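Iron-chelator utilization protein (Thermobifida fusca TM51, PDB 4YHB) binds FAD and probably reduces ferric siderophores, such as those of the fuscachelin system, so that their iron is released inside the cell. Local coordinates at residues 90-95 and 102-107; 31-36 and 115-120; 72-77 and 130-135. All coordinates share one frame; numbering follows the deposited sequence.

Interaction 1: residues 90-95 and 102-107; sequences TVRRFD and TIDFVV. With FAD (flavin-adenine dinucleotide), chain C.
Arg92 and Arg93 both face Thr102 across an antiparallel pairing, a classic beta bulge in the hairpin of strands 86-95 and 100-106, part of the six-stranded FAD-binding barrel. Arg93 and Thr102 form a hydrogen-bonded pair: Thr102 N reaches Arg93 O at 2.8 Å in a nearly straight bond (N-H...O 165°). In return, Thr102 O takes two weak bonds, from Arg92 N at 2.9 Å and from Arg93 N at 3.4 Å. The bulge thus sets two consecutive residues opposite a single one. Arg93 and Thr102 sit side by side on one face of the sheet, touching CB to CB, while the Arg93 guanidinium leads away to Glu160 of helix 152-161. Arg92 extends CG anti to its own nitrogen (chi1 -179°) and then bends at chi2, laying CG and CD alongside the carboxylate of Asp104. Its NE makes a long salt bridge to Asp104 OD2 at 3.5 Å, with guanidinium and carboxylate planes 71° apart, and water 2 joins the same two atoms. Both charges have further partners, Glu160 for Arg92 and Arg34 for Asp104, so the pair is one link in a longer ionic network. Beside the bulge the hairpin reads the flavin edge through its backbone. Thr90 N donates to O4 of the FAD, Asp104 O accepts from N3 at 2.9 Å, and Val106 N donates to O2, so three backbone groups, from two strands, match O4, N3 and O2 in order. Near O4, water 1 accepts from Asp104 N and lies 2.8 Å from Thr90 O. Ile103 brings its terminal CD1 to 3.3 Å from the same carbonyl oxygen, Thr90 O.

Interaction 2: residues 31-36 and 115-120; sequences RMVRVD and RWAATA
Val33 and Val35, alternate residues of strand 32-38, turn their side chains toward Ala117 and Ala120 at the end of helix 112-118 and just beyond it. Val33 makes the closest approach, through one methyl. With chi1 at 64°, CG1 sits between the backbone nitrogen and the carbonyl carbon, and from there it meets the CB of Ala117 at 3.8 Å. The same CG1 lies 3.6 Å from Ala117 O, so the methyl packs on the backbone of Ala117 as well as on its side chain. Val35 takes the rotamer valine prefers, CG1 anti to the nitrogen (chi1 175°), and offers CG2 to the CB of Ala120 at 4.3 Å, a looser touch. Small alanine side chains probably help helix and strand to come close, with the CA atoms of Val33 and Ala117 6.8 Å apart. Phe105 of the neighbouring strand packs on both Val33 and Ala117, and also meets the ring of Trp116, while Val25 and Val22 of strand 17-29 touch Val33 and Val35 in turn. The contact thus shows how a short helix between barrel strands 100-106 and 125-129 packs against a barrel, here the antiparallel FAD-binding barrel of the siderophore-interacting protein family.

Interaction 3: residues 72-77 and 130-135; sequences EDDRCL and GPRGTV
The guanidinium of Arg132 meets Asp74 at its edge: the Asp74 carboxylate carbon and OD2 lie near the guanidinium plane, beyond the terminal nitrogens. The carboxylate is itself turned, its plane 69° from that of the guanidinium, and NH2 comes to OD2 from above the carboxylate plane. This salt bridge is short, 2.8 Å from Arg132 NH2 to Asp74 OD2, and fairly straight (N-H...O 162°). The second terminal nitrogen, NH1, donates to the backbone carbonyl, Asp74 O, at 3.2 Å. Arg132 therefore grips one residue end-on with two nitrogens, NH2 on the side chain of Asp74 and NH1 on its main-chain oxygen, which should limit rotation of the guanidinium. Asp74 belongs to a type I' beta turn from Glu72 to Arg75, whose central Asp73 and Asp74 form the two-residue loop of the hairpin of strands 71-72 and 75-76. Arg132 comes from the loop before strand 133-136, just after a cis peptide bond between Gly130 and Pro131. Its side chain leaves with CG anti to the nitrogen (chi1 173°), then bends at chi2 and chi3 to reach the turn. Both ends have further partners in the N-terminal part of the chain: Arg132 NH2 also donates to Tyr13 O, and Asp74 OD1 accepts from Leu15 N.

The three contacts share one FAD-binding domain, but depth alone does not set their chemistry: charges occur in buried interaction 1 as well as in surface interaction 3. Interactions 1 and 2 are both buried and adjoin: strands 100-106 and 32-38 are neighbours in the barrel sheet, joined by ionic and apolar side-chain contacts and by Thr102 OG1, probably hydrogen-bonded to Asp36 OD1. Interaction 1 combines backbone pairing, ions and flavin recognition; interaction 2 rests on methyl packing. Interaction 3, about 19 Å from interaction 1 between centres, depends on a single arginine that bonds both the carboxylate and the backbone of one aspartate. Val91 and Pro131 provide a slight touch between interactions 1 and 3, whereas interactions 2 and 3 do not meet.

Interaction 1: residues 90-95 and 102-107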
loop_
_atom_site.group_PDB
_atom_site.type_symbol
_atom_site.label_atom_id
_atom_site.label_comp_id
_atom_site.label_asym_id
_atom_site.label_seq_id
_atom_site.Cartn_x
_atom_site.Cartn_y
_atom_site.Cartn_z
ATOM N N THR A 90 2.416 -0.625 -3.070
ATOM C CA THR A 90 1.393 -1.648 -3.220
ATOM C C THR A 90 1.053 -1.947 -4.681
ATOM O O THR A 90 1.056 -1.052 -5.529
ATOM C CB THR A 90 0.108 -1.226 -2.477
ATOM O OG1 THR A 90 0.409 -1.058 -1.084
ATOM C CG2 THR A 90 -1.017 -2.270 -2.646
ATOM N N VAL A 91 0.773 -3.221 -4.969
ATOM C CA VAL A 91 0.117 -3.595 -6.212
ATOM C C VAL A 91 -1.341 -3.165 -6.121
ATOM O O VAL A 91 -2.163 -3.887 -5.566
ATOM C CB VAL A 91 0.215 -5.122 -6.473
ATOM C CG1 VAL A 91 -0.511 -5.494 -7.775
ATOM C CG2 VAL A 91 1.664 -5.539 -6.523
ATOM N N ARG A 92 -1.652 -1.975 -6.629
ATOM C CA ARG A 92 -3.023 -1.465 -6.590
ATOM C C ARG A 92 -3.957 -2.329 -7.428
ATOM O O ARG A 92 -5.068 -2.627 -7.015
ATOM C CB ARG A 92 -3.079 -0.012 -7.079
ATOM C CG ARG A 92 -4.490 0.611 -7.044
ATOM C CD ARG A 92 -5.091 0.620 -5.637
ATOM N NE ARG A 92 -6.482 1.093 -5.648
ATOM C CZ ARG A 92 -7.513 0.323 -5.982
ATOM N NH1 ARG A 92 -7.306 -0.932 -6.348
ATOM N NH2 ARG A 92 -8.743 0.811 -5.976
ATOM N N ARG A 93 -3.498 -2.709 -8.615
ATOM C CA ARG A 93 -4.175 -3.696 -9.445
ATOM C C ARG A 93 -3.140 -4.374 -10.324
ATOM O O ARG A 93 -2.125 -3.772 -10.697
ATOM C CB ARG A 93 -5.265 -3.076 -10.342
ATOM C CG ARG A 93 -6.447 -2.401 -9.623
ATOM C CD ARG A 93 -7.613 -2.114 -10.581
ATOM N NE ARG A 93 -8.700 -1.398 -9.913
ATOM C CZ ARG A 93 -9.084 -0.163 -10.219
ATOM N NH1 ARG A 93 -8.484 0.501 -11.203
ATOM N NH2 ARG A 93 -10.083 0.405 -9.551
ATOM N N PHE A 94 -3.395 -5.631 -10.653
ATOM C CA PHE A 94 -2.595 -6.301 -11.661
ATOM C C PHE A 94 -3.514 -6.982 -12.656
ATOM O O PHE A 94 -4.327 -7.824 -12.284
ATOM C CB PHE A 94 -1.649 -7.325 -11.047
ATOM C CG PHE A 94 -0.950 -8.167 -12.075
ATOM C CD1 PHE A 94 -0.248 -7.569 -13.108
ATOM C CD2 PHE A 94 -1.006 -9.544 -12.023
ATOM C CE1 PHE A 94 0.397 -8.332 -14.074
ATOM C CE2 PHE A 94 -0.356 -10.312 -12.984
ATOM C CZ PHE A 94 0.340 -9.701 -14.012
ATOM N N ASP A 95 -3.374 -6.615 -13.920
ATOM C CA ASP A 95 -4.223 -7.159 -14.972
ATOM C C ASP A 95 -3.363 -8.018 -15.892
ATOM O O ASP A 95 -2.602 -7.493 -16.704
ATOM C CB ASP A 95 -4.904 -6.024 -15.737
ATOM C CG ASP A 95 -6.014 -6.512 -16.666
ATOM O OD1 ASP A 95 -6.020 -7.705 -17.038
ATOM O OD2 ASP A 95 -6.882 -5.688 -17.030
ATOM N N THR A 102 -0.611 -1.725 -11.951
ATOM C CA THR A 102 -1.052 -0.409 -11.497
ATOM C C THR A 102 -0.538 -0.097 -10.090
ATOM O O THR A 102 -0.663 -0.913 -9.166
ATOM C CB THR A 102 -2.585 -0.290 -11.505
ATOM O OG1 THR A 102 -3.064 -0.523 -12.830
ATOM C CG2 THR A 102 -3.023 1.110 -11.057
ATOM N N ILE A 103 0.057 1.080 -9.949
ATOM C CA ILE A 103 0.573 1.554 -8.671
ATOM C C ILE A 103 0.021 2.935 -8.360
ATOM O O ILE A 103 0.086 3.839 -9.207
ATOM C CB ILE A 103 2.108 1.663 -8.665
ATOM C CG1 ILE A 103 2.768 0.398 -9.224
ATOM C CG2 ILE A 103 2.615 2.057 -7.253
ATOM C CD1 ILE A 103 2.952 -0.702 -8.251
ATOM N N ASP A 104 -0.499 3.102 -7.145
ATOM C CA ASP A 104 -0.929 4.415 -6.666
ATOM C C ASP A 104 0.159 5.069 -5.808
ATOM O O ASP A 104 0.524 4.536 -4.752
ATOM C CB ASP A 104 -2.222 4.281 -5.843
ATOM C CG ASP A 104 -3.451 4.114 -6.706
ATOM O OD1 ASP A 104 -3.299 4.073 -7.936
ATOM O OD2 ASP A 104 -4.574 4.030 -6.158
ATOM N N PHE A 105 0.660 6.224 -6.246
ATOM C CA PHE A 105 1.716 6.949 -5.533
ATOM C C PHE A 105 1.158 8.153 -4.777
ATOM O O PHE A 105 0.452 8.975 -5.370
ATOM C CB PHE A 105 2.779 7.504 -6.486
ATOM C CG PHE A 105 3.588 6.472 -7.208
ATOM C CD1 PHE A 105 3.069 5.807 -8.301
ATOM C CD2 PHE A 105 4.909 6.239 -6.840
ATOM C CE1 PHE A 105 3.849 4.868 -8.999
ATOM C CE2 PHE A 105 5.691 5.306 -7.523
ATOM C CZ PHE A 105 5.161 4.621 -8.603
ATOM N N VAL A 106 1.526 8.301 -3.508
ATOM C CA VAL A 106 1.314 9.589 -2.849
ATOM C C VAL A 106 2.294 10.585 -3.448
ATOM O O VAL A 106 3.483 10.298 -3.565
ATOM C CB VAL A 106 1.528 9.543 -1.330
ATOM C CG1 VAL A 106 1.449 10.987 -0.737
ATOM C CG2 VAL A 106 0.506 8.643 -0.670
ATOM N N VAL A 107 1.797 11.748 -3.846
ATOM C CA VAL A 107 2.676 12.787 -4.366
ATOM C C VAL A 107 3.023 13.691 -3.199
ATOM O O VAL A 107 2.135 14.307 -2.626
ATOM C CB VAL A 107 2.000 13.577 -5.512
ATOM C CG1 VAL A 107 2.954 14.601 -6.112
ATOM C CG2 VAL A 107 1.483 12.609 -6.581
HETATM P PA FAD C . 11.583 8.471 1.740
HETATM O O1A FAD C . 13.001 8.704 1.199
HETATM O O2A FAD C . 11.378 6.982 2.214
HETATM O O5B FAD C . 11.412 9.360 3.072
HETATM C C5B FAD C . 11.870 10.663 3.110
HETATM C C4B FAD C . 11.050 11.463 4.141
HETATM O O4B FAD C . 9.723 11.647 3.729
HETATM C C3B FAD C . 10.995 10.815 5.459
HETATM O O3B FAD C . 11.082 11.836 6.399
HETATM C C2B FAD C . 9.710 10.201 5.500
HETATM O O2B FAD C . 9.131 10.144 6.799
HETATM C C1B FAD C . 8.875 11.088 4.676
HETATM N N9A FAD C . 7.777 10.436 3.975
HETATM C C8A FAD C . 7.800 9.227 3.374
HETATM N N7A FAD C . 6.599 8.996 2.826
HETATM C C5A FAD C . 5.824 10.083 3.045
HETATM C C6A FAD C . 4.510 10.422 2.721
HETATM N N6A FAD C . 3.710 9.517 1.972
HETATM N N1A FAD C . 4.016 11.610 3.109
HETATM C C2A FAD C . 4.773 12.478 3.813
HETATM N N3A FAD C . 6.035 12.185 4.140
HETATM C C4A FAD C . 6.568 10.995 3.781
HETATM N N1 FAD C . 3.165 4.547 -0.470
HETATM C C2 FAD C . 2.402 4.968 -1.480
HETATM O O2 FAD C . 2.380 6.154 -1.772
HETATM N N3 FAD C . 1.667 4.042 -2.168
HETATM C C4 FAD C . 1.694 2.729 -1.853
HETATM O O4 FAD C . 1.020 1.950 -2.513
HETATM C C4X FAD C . 2.475 2.262 -0.795
HETATM N N5 FAD C . 2.537 0.932 -0.422
HETATM C C5X FAD C . 3.334 0.553 0.605
HETATM C C6 FAD C . 3.407 -0.793 0.980
HETATM C C7 FAD C . 4.138 -1.156 1.924
HETATM C C7M FAD C . 4.131 -2.663 2.242
HETATM C C8 FAD C . 4.871 -0.438 2.622
HETATM C C8M FAD C . 5.723 -0.924 3.760
HETATM C C9 FAD C . 4.920 0.910 2.386
HETATM C C9A FAD C . 4.117 1.611 1.291
HETATM N N10 FAD C . 4.031 2.879 0.923
HETATM C C10 FAD C . 3.228 3.241 -0.102
HETATM C "C1'" FAD C . 4.811 3.905 1.650
HETATM C "C2'" FAD C . 6.105 4.239 0.976
HETATM O "O2'" FAD C . 6.893 3.117 0.912
HETATM C "C3'" FAD C . 6.799 5.381 1.798
HETATM O "O3'" FAD C . 5.899 6.441 1.869
HETATM C "C4'" FAD C . 8.168 5.782 1.317
HETATM O "O4'" FAD C . 8.855 6.391 2.327
HETATM C "C5'" FAD C . 8.136 6.768 0.137
HETATM O "O5'" FAD C . 9.370 6.868 -0.531
HETATM P P FAD C . 10.023 8.306 -0.584
HETATM O O1P FAD C . 11.355 8.030 -1.318
HETATM O O2P FAD C . 8.895 9.223 -1.130
HETATM O O3P FAD C . 10.578 9.101 0.664
HETATM O O HOH W 1 -0.310 1.361 -4.972
HETATM O O HOH W 2 -6.894 3.618 -4.040
HETATM O O HOH W 3 -3.550 -3.024 -13.790
#

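Interaction 2: residues 31-36 and 115-120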
loop_
_atom_site.group_PDB
_atom_site.type_symbol
_atom_site.label_atom_id
_atom_site.label_comp_id
_atom_site.label_asym_id
_atom_site.label_seq_id
_atom_site.Cartn_x
_atom_site.Cartn_y
_atom_site.Cartn_z
ATOM N N ARG A 31 -3.249 14.947 -4.747
ATOM C CA ARG A 31 -2.025 14.410 -4.138
ATOM C C ARG A 31 -1.784 12.915 -4.378
ATOM O O ARG A 31 -0.988 12.297 -3.672
ATOM C CB ARG A 31 -2.042 14.643 -2.635
ATOM C CG ARG A 31 -2.180 16.113 -2.239
ATOM C CD ARG A 31 -2.487 16.165 -0.751
ATOM N NE ARG A 31 -2.480 17.508 -0.174
ATOM C CZ ARG A 31 -3.520 18.324 -0.168
ATOM N NH1 ARG A 31 -4.651 17.946 -0.757
ATOM N NH2 ARG A 31 -3.426 19.518 0.429
ATOM N N MET A 32 -2.489 12.336 -5.340
ATOM C CA MET A 32 -2.279 10.933 -5.677
ATOM C C MET A 32 -2.294 10.708 -7.181
ATOM O O MET A 32 -3.167 11.214 -7.892
ATOM C CB MET A 32 -3.330 10.034 -5.015
ATOM C CG MET A 32 -2.917 8.565 -5.100
ATOM S SD MET A 32 -3.383 7.547 -3.706
ATOM C CE MET A 32 -2.668 8.437 -2.329
ATOM N N VAL A 33 -1.324 9.938 -7.659
ATOM C CA VAL A 33 -1.225 9.658 -9.077
ATOM C C VAL A 33 -1.196 8.147 -9.288
ATOM O O VAL A 33 -0.494 7.414 -8.581
ATOM C CB VAL A 33 0.011 10.342 -9.702
ATOM C CG1 VAL A 33 1.314 9.786 -9.121
ATOM C CG2 VAL A 33 -0.013 10.184 -11.205
ATOM N N ARG A 34 -2.011 7.694 -10.238
ATOM C CA ARG A 34 -2.180 6.284 -10.532
ATOM C C ARG A 34 -1.436 6.008 -11.819
ATOM O O ARG A 34 -1.670 6.672 -12.836
ATOM C CB ARG A 34 -3.669 5.932 -10.646
ATOM C CG ARG A 34 -3.957 4.504 -11.052
ATOM C CD ARG A 34 -5.408 4.135 -10.795
ATOM N NE ARG A 34 -5.696 4.124 -9.363
ATOM C CZ ARG A 34 -6.914 4.059 -8.840
ATOM N NH1 ARG A 34 -7.984 4.015 -9.625
ATOM N NH2 ARG A 34 -7.059 4.049 -7.524
ATOM N N VAL A 35 -0.510 5.052 -11.756
ATOM C CA VAL A 35 0.418 4.794 -12.843
ATOM C C VAL A 35 0.266 3.345 -13.294
ATOM O O VAL A 35 0.264 2.440 -12.451
ATOM C CB VAL A 35 1.873 5.068 -12.386
ATOM C CG1 VAL A 35 2.880 4.690 -13.469
ATOM C CG2 VAL A 35 2.035 6.531 -11.959
ATOM N N ASP A 36 0.116 3.120 -14.601
ATOM C CA ASP A 36 0.156 1.753 -15.130
ATOM C C ASP A 36 1.534 1.475 -15.727
ATOM O O ASP A 36 1.993 2.245 -16.577
ATOM C CB ASP A 36 -0.919 1.529 -16.203
ATOM C CG ASP A 36 -2.342 1.669 -15.670
ATOM O OD1 ASP A 36 -2.577 1.421 -14.464
ATOM O OD2 ASP A 36 -3.237 2.029 -16.477
ATOM N N ARG A 115 8.761 12.531 -5.107
ATOM C CA ARG A 115 9.149 13.525 -6.102
ATOM C C ARG A 115 9.100 12.954 -7.519
ATOM O O ARG A 115 8.758 13.669 -8.460
ATOM C CB ARG A 115 10.540 14.089 -5.778
ATOM C CG ARG A 115 10.509 15.092 -4.619
ATOM C CD ARG A 115 11.841 15.830 -4.439
ATOM N NE ARG A 115 12.913 14.946 -3.989
ATOM C CZ ARG A 115 13.323 14.830 -2.724
ATOM N NH1 ARG A 115 12.757 15.547 -1.755
ATOM N NH2 ARG A 115 14.308 13.992 -2.430
ATOM N N TRP A 116 9.406 11.667 -7.668
ATOM C CA TRP A 116 9.296 10.990 -8.965
ATOM C C TRP A 116 7.839 10.947 -9.427
ATOM O O TRP A 116 7.536 11.171 -10.605
ATOM C CB TRP A 116 9.867 9.558 -8.895
ATOM C CG TRP A 116 9.742 8.793 -10.195
ATOM C CD1 TRP A 116 10.692 8.666 -11.170
ATOM C CD2 TRP A 116 8.590 8.072 -10.664
ATOM N NE1 TRP A 116 10.207 7.906 -12.208
ATOM C CE2 TRP A 116 8.914 7.536 -11.924
ATOM C CE3 TRP A 116 7.320 7.814 -10.130
ATOM C CZ2 TRP A 116 8.020 6.768 -12.662
ATOM C CZ3 TRP A 116 6.427 7.063 -10.872
ATOM C CH2 TRP A 116 6.787 6.537 -12.122
ATOM N N ALA A 117 6.935 10.645 -8.493
ATOM C CA ALA A 117 5.506 10.583 -8.794
ATOM C C ALA A 117 4.975 11.897 -9.370
ATOM O O ALA A 117 4.076 11.895 -10.217
ATOM C CB ALA A 117 4.707 10.217 -7.531
ATOM N N ALA A 118 5.497 13.015 -8.869
ATOM C CA ALA A 118 5.008 14.342 -9.261
ATOM C C ALA A 118 5.239 14.615 -10.743
ATOM O O ALA A 118 4.518 15.406 -11.351
ATOM C CB ALA A 118 5.677 15.420 -8.422
ATOM N N THR A 119 6.237 13.951 -11.326
ATOM C CA THR A 119 6.582 14.177 -12.731
ATOM C C THR A 119 6.428 12.920 -13.580
ATOM O O THR A 119 6.913 12.867 -14.703
ATOM C CB THR A 119 8.030 14.687 -12.875
ATOM O OG1 THR A 119 8.950 13.664 -12.480
ATOM C CG2 THR A 119 8.251 15.928 -12.011
ATOM N N ALA A 120 5.754 11.911 -13.036
ATOM C CA ALA A 120 5.580 10.647 -13.735
ATOM C C ALA A 120 4.885 10.848 -15.077
ATOM O O ALA A 120 3.869 11.527 -15.164
ATOM C CB ALA A 120 4.798 9.667 -12.871
#

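Interaction 3: residues 72-77 and 130-135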
loop_
_atom_site.group_PDB
_atom_site.type_symbol
_atom_site.label_atom_id
_atom_site.label_comp_id
_atom_site.label_asym_id
_atom_site.label_seq_id
_atom_site.Cartn_x
_atom_site.Cartn_y
_atom_site.Cartn_z
ATOM N N GLU A 72 19.917 -13.040 -8.133
ATOM C CA GLU A 72 20.648 -14.275 -8.400
ATOM C C GLU A 72 20.237 -15.335 -7.395
ATOM O O GLU A 72 20.215 -15.064 -6.200
ATOM C CB GLU A 72 22.155 -14.036 -8.325
ATOM C CG GLU A 72 22.707 -13.147 -9.433
ATOM C CD GLU A 72 22.822 -13.869 -10.771
ATOM O OE1 GLU A 72 22.716 -15.118 -10.797
ATOM O OE2 GLU A 72 23.026 -13.181 -11.796
ATOM N N ASP A 73 19.911 -16.531 -7.881
ATOM C CA ASP A 73 19.474 -17.628 -7.017
ATOM C C ASP A 73 18.365 -17.191 -6.044
ATOM O O ASP A 73 18.446 -17.427 -4.840
ATOM C CB ASP A 73 20.670 -18.200 -6.251
ATOM C CG ASP A 73 21.782 -18.676 -7.186
ATOM O OD1 ASP A 73 21.600 -19.724 -7.842
ATOM O OD2 ASP A 73 22.830 -17.997 -7.273
ATOM N N ASP A 74 17.350 -16.529 -6.594
ATOM C CA ASP A 74 16.159 -16.099 -5.853
ATOM C C ASP A 74 16.434 -15.106 -4.722
ATOM O O ASP A 74 15.656 -15.018 -3.763
ATOM C CB ASP A 74 15.415 -17.306 -5.279
ATOM C CG ASP A 74 13.912 -17.078 -5.216
ATOM O OD1 ASP A 74 13.351 -16.583 -6.217
ATOM O OD2 ASP A 74 13.293 -17.385 -4.173
ATOM N N ARG A 75 17.521 -14.354 -4.841
ATOM C CA ARG A 75 17.816 -13.299 -3.879
ATOM C C ARG A 75 18.295 -12.029 -4.565
ATOM O O ARG A 75 19.021 -12.079 -5.561
ATOM C CB ARG A 75 18.884 -13.741 -2.880
ATOM C CG ARG A 75 18.378 -14.542 -1.716
ATOM C CD ARG A 75 19.491 -14.756 -0.689
ATOM N NE ARG A 75 20.824 -14.490 -1.232
ATOM C CZ ARG A 75 21.600 -13.472 -0.863
ATOM N NH1 ARG A 75 21.179 -12.605 0.050
ATOM N NH2 ARG A 75 22.801 -13.321 -1.409
ATOM N N CYS A 76 17.913 -10.888 -4.010
ATOM C CA CYS A 76 18.466 -9.623 -4.470
ATOM C C CYS A 76 19.838 -9.429 -3.846
ATOM O O CYS A 76 19.977 -9.515 -2.627
ATOM C CB CYS A 76 17.546 -8.454 -4.108
ATOM S SG CYS A 76 18.199 -6.887 -4.719
ATOM N N LEU A 77 20.846 -9.173 -4.678
ATOM C CA LEU A 77 22.231 -9.054 -4.216
ATOM C C LEU A 77 22.689 -7.633 -3.884
ATOM O O LEU A 77 23.733 -7.449 -3.245
ATOM C CB LEU A 77 23.198 -9.608 -5.271
ATOM C CG LEU A 77 23.165 -11.095 -5.619
ATOM C CD1 LEU A 77 24.406 -11.436 -6.410
ATOM C CD2 LEU A 77 23.047 -11.947 -4.365
ATOM N N GLY A 130 9.937 -8.091 -6.947
ATOM C CA GLY A 130 8.870 -8.736 -6.213
ATOM C C GLY A 130 7.541 -8.761 -6.956
ATOM O O GLY A 130 7.511 -8.520 -8.159
ATOM N N PRO A 131 6.433 -9.035 -6.245
ATOM C CA PRO A 131 6.329 -9.228 -4.794
ATOM C C PRO A 131 7.101 -10.457 -4.340
ATOM O O PRO A 131 7.223 -11.393 -5.116
ATOM C CB PRO A 131 4.826 -9.435 -4.563
ATOM C CG PRO A 131 4.167 -8.937 -5.793
ATOM C CD PRO A 131 5.130 -9.214 -6.902
ATOM N N ARG A 132 7.644 -10.418 -3.132
ATOM C CA ARG A 132 8.393 -11.543 -2.587
ATOM C C ARG A 132 7.457 -12.741 -2.406
ATOM O O ARG A 132 7.861 -13.909 -2.491
ATOM C CB ARG A 132 9.042 -11.128 -1.265
ATOM C CG ARG A 132 9.727 -12.249 -0.475
ATOM C CD ARG A 132 10.977 -12.783 -1.159
ATOM N NE ARG A 132 10.690 -13.827 -2.144
ATOM C CZ ARG A 132 11.631 -14.603 -2.677
ATOM N NH1 ARG A 132 12.893 -14.438 -2.303
ATOM N NH2 ARG A 132 11.318 -15.534 -3.578
ATOM N N GLY A 133 6.190 -12.430 -2.171
ATOM C CA GLY A 133 5.174 -13.437 -1.949
ATOM C C GLY A 133 3.844 -12.786 -1.629
ATOM O O GLY A 133 3.628 -11.614 -1.936
ATOM N N THR A 134 2.946 -13.547 -1.019
ATOM C CA THR A 134 1.573 -13.089 -0.816
ATOM C C THR A 134 0.998 -13.764 0.426
ATOM O O THR A 134 1.434 -14.857 0.810
ATOM C CB THR A 134 0.678 -13.376 -2.059
ATOM O OG1 THR A 134 -0.603 -12.733 -1.920
ATOM C CG2 THR A 134 0.472 -14.879 -2.262
ATOM N N VAL A 135 0.043 -13.097 1.072
ATOM C CA VAL A 135 -0.570 -13.633 2.286
ATOM C C VAL A 135 -2.074 -13.781 2.124
ATOM O O VAL A 135 -2.781 -12.797 1.862
ATOM C CB VAL A 135 -0.285 -12.739 3.504
ATOM C CG1 VAL A 135 -0.835 -13.385 4.769
ATOM C CG2 VAL A 135 1.204 -12.479 3.632
#